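Local coordinates for protein putative isomerase (Streptomyces coelicolor A3, PDB 2OQH) that is a putative isomerase of the mandelate racemase/muconate lactonizing group of the enolase superfamily, and may dehydrate D-glucarate, at residues A[241-252]-A[263-274]. Sequence-based numbering, arbitrary orientation.
Sequences IPLCTNMCVVRF and AVDVIHGDVYKW
With CG beside its backbone N (chi1 -69°), the W274 indole packs against the backbone of 249-252, and F252, turned likewise, offers its ring to the indole edge. CZ3 of W274 sits over the centre of the F252 ring, an edge-to-face pair with centroids 5.0 Å apart, while the backbone of V250 and R251 covers one indole face. In the indole plane, at its edge, a water accepts from W274 NE1 and donates to V249 O and H268 O. K273, its chain bent at the end, sends NZ to N246 O (2.9 Å), almost in line with the carbonyl; a second water links NZ to N246 OD1. Earlier in both segments, strands 243-245 and 266-269 pair in parallel: T245 N donates to V266 O, and T245 O accepts from H268 N (3.0 Å). C244 SG packs obliquely on the H268 ring, 3.3 Å from CD2. At the strand start, D265 OD2 takes L243 N through its anti lone pair (2.9 Å), while OD1 pairs with K236. An alanine in place of W274 would probably leave the F252 face without its edge partner and the bridging water without its indole donor. Strand 243-245, helix 252-260 and strand 266-269 form a right-handed beta-alpha-beta crossover of the TIM barrel; at the C-terminal ends of these strands the lysine binds the N246 carbonyl directly, and the indole N-H reaches the carbonyls of V249 and H268 through a water.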
loop_
_atom_site.group_PDB
_atom_site.type_symbol
_atom_site.label_atom_id
_atom_site.label_comp_id
_atom_site.label_asym_id
_atom_site.label_seq_id
_atom_site.Cartn_x
_atom_site.Cartn_y
_atom_site.Cartn_z
ATOM N N ILE A 241 17.717 -9.199 -11.951
ATOM C CA ILE A 241 17.117 -9.028 -10.636
ATOM C C ILE A 241 15.624 -8.836 -10.891
ATOM O O ILE A 241 15.243 -8.149 -11.836
ATOM C CB ILE A 241 17.633 -7.753 -9.935
ATOM C CG1 ILE A 241 19.156 -7.763 -9.861
ATOM C CG2 ILE A 241 17.050 -7.664 -8.534
ATOM C CD1 ILE A 241 19.739 -6.464 -9.316
ATOM N N PRO A 242 14.758 -9.448 -10.070
ATOM C CA PRO A 242 13.332 -9.234 -10.342
ATOM C C PRO A 242 13.019 -7.730 -10.267
ATOM O O PRO A 242 13.452 -7.045 -9.342
ATOM C CB PRO A 242 12.647 -10.036 -9.238
ATOM C CG PRO A 242 13.606 -11.162 -9.004
ATOM C CD PRO A 242 14.947 -10.453 -9.009
ATOM N N LEU A 243 12.281 -7.227 -11.253
ATOM C CA LEU A 243 11.926 -5.814 -11.318
ATOM C C LEU A 243 10.489 -5.585 -10.838
ATOM O O LEU A 243 9.556 -6.246 -11.290
ATOM C CB LEU A 243 12.096 -5.319 -12.756
ATOM C CG LEU A 243 12.330 -3.827 -12.985
ATOM C CD1 LEU A 243 13.666 -3.412 -12.370
ATOM C CD2 LEU A 243 12.317 -3.541 -14.482
ATOM N N CYS A 244 10.316 -4.634 -9.929
ATOM C CA CYS A 244 9.008 -4.338 -9.365
ATOM C C CYS A 244 8.590 -2.892 -9.619
ATOM O O CYS A 244 9.439 -2.020 -9.825
ATOM C CB CYS A 244 9.040 -4.627 -7.858
ATOM S SG CYS A 244 7.495 -4.346 -6.966
ATOM N N THR A 245 7.285 -2.641 -9.611
ATOM C CA THR A 245 6.777 -1.293 -9.839
ATOM C C THR A 245 5.436 -1.000 -9.173
ATOM O O THR A 245 4.627 -1.897 -8.928
ATOM C CB THR A 245 6.569 -1.004 -11.347
ATOM O OG1 THR A 245 6.390 0.403 -11.548
ATOM C CG2 THR A 245 5.309 -1.709 -11.859
ATOM N N ASN A 246 5.226 0.279 -8.886
ATOM C CA ASN A 246 3.966 0.772 -8.348
ATOM C C ASN A 246 3.895 2.193 -8.877
ATOM O O ASN A 246 3.206 3.045 -8.330
ATOM C CB ASN A 246 3.913 0.728 -6.808
ATOM C CG ASN A 246 4.918 1.644 -6.141
ATOM O OD1 ASN A 246 4.906 2.857 -6.332
ATOM N ND2 ASN A 246 5.796 1.058 -5.338
HETATM N N MSE A 247 4.629 2.419 -9.970
HETATM C CA MSE A 247 4.692 3.715 -10.639
HETATM C C MSE A 247 4.486 3.681 -12.160
HETATM O O MSE A 247 3.906 4.616 -12.710
HETATM C CB MSE A 247 6.026 4.406 -10.347
HETATM C CG MSE A 247 6.180 4.887 -8.908
HETATM SE SE MSE A 247 7.903 5.724 -8.582
HETATM C CE MSE A 247 7.620 7.374 -9.530
ATOM N N CYS A 248 4.957 2.640 -12.848
ATOM C CA CYS A 248 4.776 2.601 -14.302
ATOM C C CYS A 248 3.559 1.769 -14.732
ATOM O O CYS A 248 3.161 1.797 -15.895
ATOM C CB CYS A 248 6.052 2.114 -15.010
ATOM S SG CYS A 248 6.401 0.357 -14.939
ATOM N N VAL A 249 2.982 1.034 -13.782
ATOM C CA VAL A 249 1.777 0.238 -14.012
ATOM C C VAL A 249 0.916 0.495 -12.779
ATOM O O VAL A 249 1.061 -0.195 -11.770
ATOM C CB VAL A 249 2.066 -1.277 -14.100
ATOM C CG1 VAL A 249 0.749 -2.047 -14.173
ATOM C CG2 VAL A 249 2.922 -1.584 -15.321
ATOM N N VAL A 250 0.035 1.494 -12.859
ATOM C CA VAL A 250 -0.822 1.857 -11.727
ATOM C C VAL A 250 -2.317 1.852 -12.046
ATOM O O VAL A 250 -3.130 2.375 -11.287
ATOM C CB VAL A 250 -0.445 3.256 -11.179
ATOM C CG1 VAL A 250 1.038 3.288 -10.830
ATOM C CG2 VAL A 250 -0.766 4.334 -12.206
ATOM N N ARG A 251 -2.665 1.256 -13.177
ATOM C CA ARG A 251 -4.048 1.160 -13.621
ATOM C C ARG A 251 -4.072 0.108 -14.717
ATOM O O ARG A 251 -3.075 -0.092 -15.402
ATOM C CB ARG A 251 -4.527 2.507 -14.171
ATOM C CG ARG A 251 -3.724 3.022 -15.346
ATOM C CD ARG A 251 -4.222 4.383 -15.823
ATOM N NE ARG A 251 -3.612 4.709 -17.108
ATOM C CZ ARG A 251 -4.171 5.479 -18.043
ATOM N NH1 ARG A 251 -5.366 6.021 -17.847
ATOM N NH2 ARG A 251 -3.535 5.686 -19.191
ATOM N N PHE A 252 -5.202 -0.567 -14.880
ATOM C CA PHE A 252 -5.301 -1.607 -15.893
ATOM C C PHE A 252 -4.925 -1.167 -17.305
ATOM O O PHE A 252 -4.403 -1.967 -18.070
ATOM C CB PHE A 252 -6.697 -2.225 -15.857
ATOM C CG PHE A 252 -6.920 -3.087 -14.653
ATOM C CD1 PHE A 252 -6.330 -4.345 -14.568
ATOM C CD2 PHE A 252 -7.675 -2.627 -13.575
ATOM C CE1 PHE A 252 -6.476 -5.133 -13.418
ATOM C CE2 PHE A 252 -7.825 -3.401 -12.423
ATOM C CZ PHE A 252 -7.230 -4.657 -12.346
ATOM N N ALA A 263 8.027 -5.215 -19.336
ATOM C CA ALA A 263 8.566 -4.191 -18.449
ATOM C C ALA A 263 8.754 -4.544 -16.978
ATOM O O ALA A 263 9.592 -3.934 -16.319
ATOM C CB ALA A 263 7.708 -2.931 -18.554
ATOM N N VAL A 264 7.993 -5.504 -16.455
ATOM C CA VAL A 264 8.103 -5.841 -15.038
ATOM C C VAL A 264 7.945 -7.323 -14.692
ATOM O O VAL A 264 7.375 -8.097 -15.459
ATOM C CB VAL A 264 7.063 -5.053 -14.214
ATOM C CG1 VAL A 264 7.209 -3.543 -14.469
ATOM C CG2 VAL A 264 5.662 -5.512 -14.581
ATOM N N ASP A 265 8.443 -7.701 -13.517
ATOM C CA ASP A 265 8.363 -9.082 -13.036
ATOM C C ASP A 265 7.456 -9.177 -11.812
ATOM O O ASP A 265 6.919 -10.241 -11.500
ATOM C CB ASP A 265 9.752 -9.595 -12.645
ATOM C CG ASP A 265 10.745 -9.518 -13.784
ATOM O OD1 ASP A 265 10.526 -10.211 -14.803
ATOM O OD2 ASP A 265 11.744 -8.769 -13.661
ATOM N N VAL A 266 7.311 -8.058 -11.116
ATOM C CA VAL A 266 6.491 -7.996 -9.916
ATOM C C VAL A 266 5.713 -6.688 -9.887
ATOM O O VAL A 266 6.272 -5.624 -10.155
ATOM C CB VAL A 266 7.377 -8.063 -8.641
ATOM C CG1 VAL A 266 6.506 -8.018 -7.388
ATOM C CG2 VAL A 266 8.229 -9.329 -8.661
ATOM N N ILE A 267 4.425 -6.765 -9.568
ATOM C CA ILE A 267 3.608 -5.563 -9.491
ATOM C C ILE A 267 3.088 -5.338 -8.076
ATOM O O ILE A 267 2.721 -6.281 -7.389
ATOM C CB ILE A 267 2.396 -5.627 -10.438
ATOM C CG1 ILE A 267 2.871 -5.732 -11.888
ATOM C CG2 ILE A 267 1.540 -4.377 -10.266
ATOM C CD1 ILE A 267 1.742 -5.798 -12.901
ATOM N N HIS A 268 3.069 -4.079 -7.653
ATOM C CA HIS A 268 2.571 -3.708 -6.331
ATOM C C HIS A 268 1.091 -3.348 -6.401
ATOM O O HIS A 268 0.703 -2.458 -7.150
ATOM C CB HIS A 268 3.323 -2.484 -5.790
ATOM C CG HIS A 268 4.447 -2.811 -4.858
ATOM N ND1 HIS A 268 4.264 -3.512 -3.686
ATOM C CD2 HIS A 268 5.762 -2.505 -4.911
ATOM C CE1 HIS A 268 5.421 -3.624 -3.056
ATOM N NE2 HIS A 268 6.347 -3.022 -3.781
ATOM N N GLY A 269 0.263 -4.041 -5.633
ATOM C CA GLY A 269 -1.147 -3.704 -5.606
ATOM C C GLY A 269 -1.294 -2.602 -4.571
ATOM O O GLY A 269 -0.341 -2.314 -3.851
ATOM N N ASP A 270 -2.467 -1.982 -4.504
ATOM C CA ASP A 270 -2.744 -0.916 -3.547
ATOM C C ASP A 270 -4.166 -0.448 -3.809
ATOM O O ASP A 270 -4.452 0.204 -4.817
ATOM C CB ASP A 270 -1.765 0.254 -3.723
ATOM C CG ASP A 270 -2.046 1.404 -2.764
ATOM O OD1 ASP A 270 -3.042 1.340 -2.011
ATOM O OD2 ASP A 270 -1.266 2.380 -2.764
ATOM N N VAL A 271 -5.054 -0.800 -2.891
ATOM C CA VAL A 271 -6.458 -0.451 -3.009
ATOM C C VAL A 271 -6.692 1.028 -3.255
ATOM O O VAL A 271 -7.535 1.413 -4.062
ATOM C CB VAL A 271 -7.226 -0.874 -1.741
ATOM C CG1 VAL A 271 -8.633 -0.283 -1.751
ATOM C CG2 VAL A 271 -7.284 -2.381 -1.669
ATOM N N TYR A 272 -5.925 1.854 -2.560
ATOM C CA TYR A 272 -6.073 3.288 -2.653
ATOM C C TYR A 272 -5.521 3.867 -3.936
ATOM O O TYR A 272 -5.904 4.966 -4.338
ATOM C CB TYR A 272 -5.443 3.908 -1.406
ATOM C CG TYR A 272 -6.004 3.199 -0.201
ATOM C CD1 TYR A 272 -7.348 3.343 0.138
ATOM C CD2 TYR A 272 -5.259 2.237 0.476
ATOM C CE1 TYR A 272 -7.943 2.538 1.102
ATOM C CE2 TYR A 272 -5.847 1.416 1.449
ATOM C CZ TYR A 272 -7.193 1.571 1.752
ATOM O OH TYR A 272 -7.806 0.736 2.668
ATOM N N LYS A 273 -4.648 3.118 -4.596
ATOM C CA LYS A 273 -4.074 3.567 -5.855
ATOM C C LYS A 273 -4.917 3.064 -7.039
ATOM O O LYS A 273 -5.058 3.751 -8.050
ATOM C CB LYS A 273 -2.626 3.066 -5.962
ATOM C CG LYS A 273 -1.873 3.513 -7.209
ATOM C CD LYS A 273 -0.418 3.009 -7.196
ATOM C CE LYS A 273 0.475 3.828 -6.275
ATOM N NZ LYS A 273 1.308 4.800 -7.036
ATOM N N TRP A 274 -5.492 1.872 -6.889
ATOM C CA TRP A 274 -6.304 1.249 -7.930
ATOM C C TRP A 274 -7.819 1.474 -7.825
ATOM O O TRP A 274 -8.589 0.978 -8.648
ATOM C CB TRP A 274 -5.986 -0.249 -7.981
ATOM C CG TRP A 274 -4.591 -0.505 -8.491
ATOM C CD1 TRP A 274 -3.419 -0.180 -7.869
ATOM C CD2 TRP A 274 -4.228 -1.054 -9.764
ATOM N NE1 TRP A 274 -2.348 -0.484 -8.678
ATOM C CE2 TRP A 274 -2.816 -1.025 -9.846
ATOM C CE3 TRP A 274 -4.957 -1.568 -10.847
ATOM C CZ2 TRP A 274 -2.117 -1.490 -10.974
ATOM C CZ3 TRP A 274 -4.260 -2.030 -11.971
ATOM C CH2 TRP A 274 -2.857 -1.986 -12.022
HETATM O O HOH W 1 3.640 5.300 -5.816
HETATM O O HOH W 2 0.692 -0.228 -8.957
HETATM O O HOH W 3 -3.282 4.934 -10.048
HETATM O O HOH W 4 -5.731 2.307 -10.983
#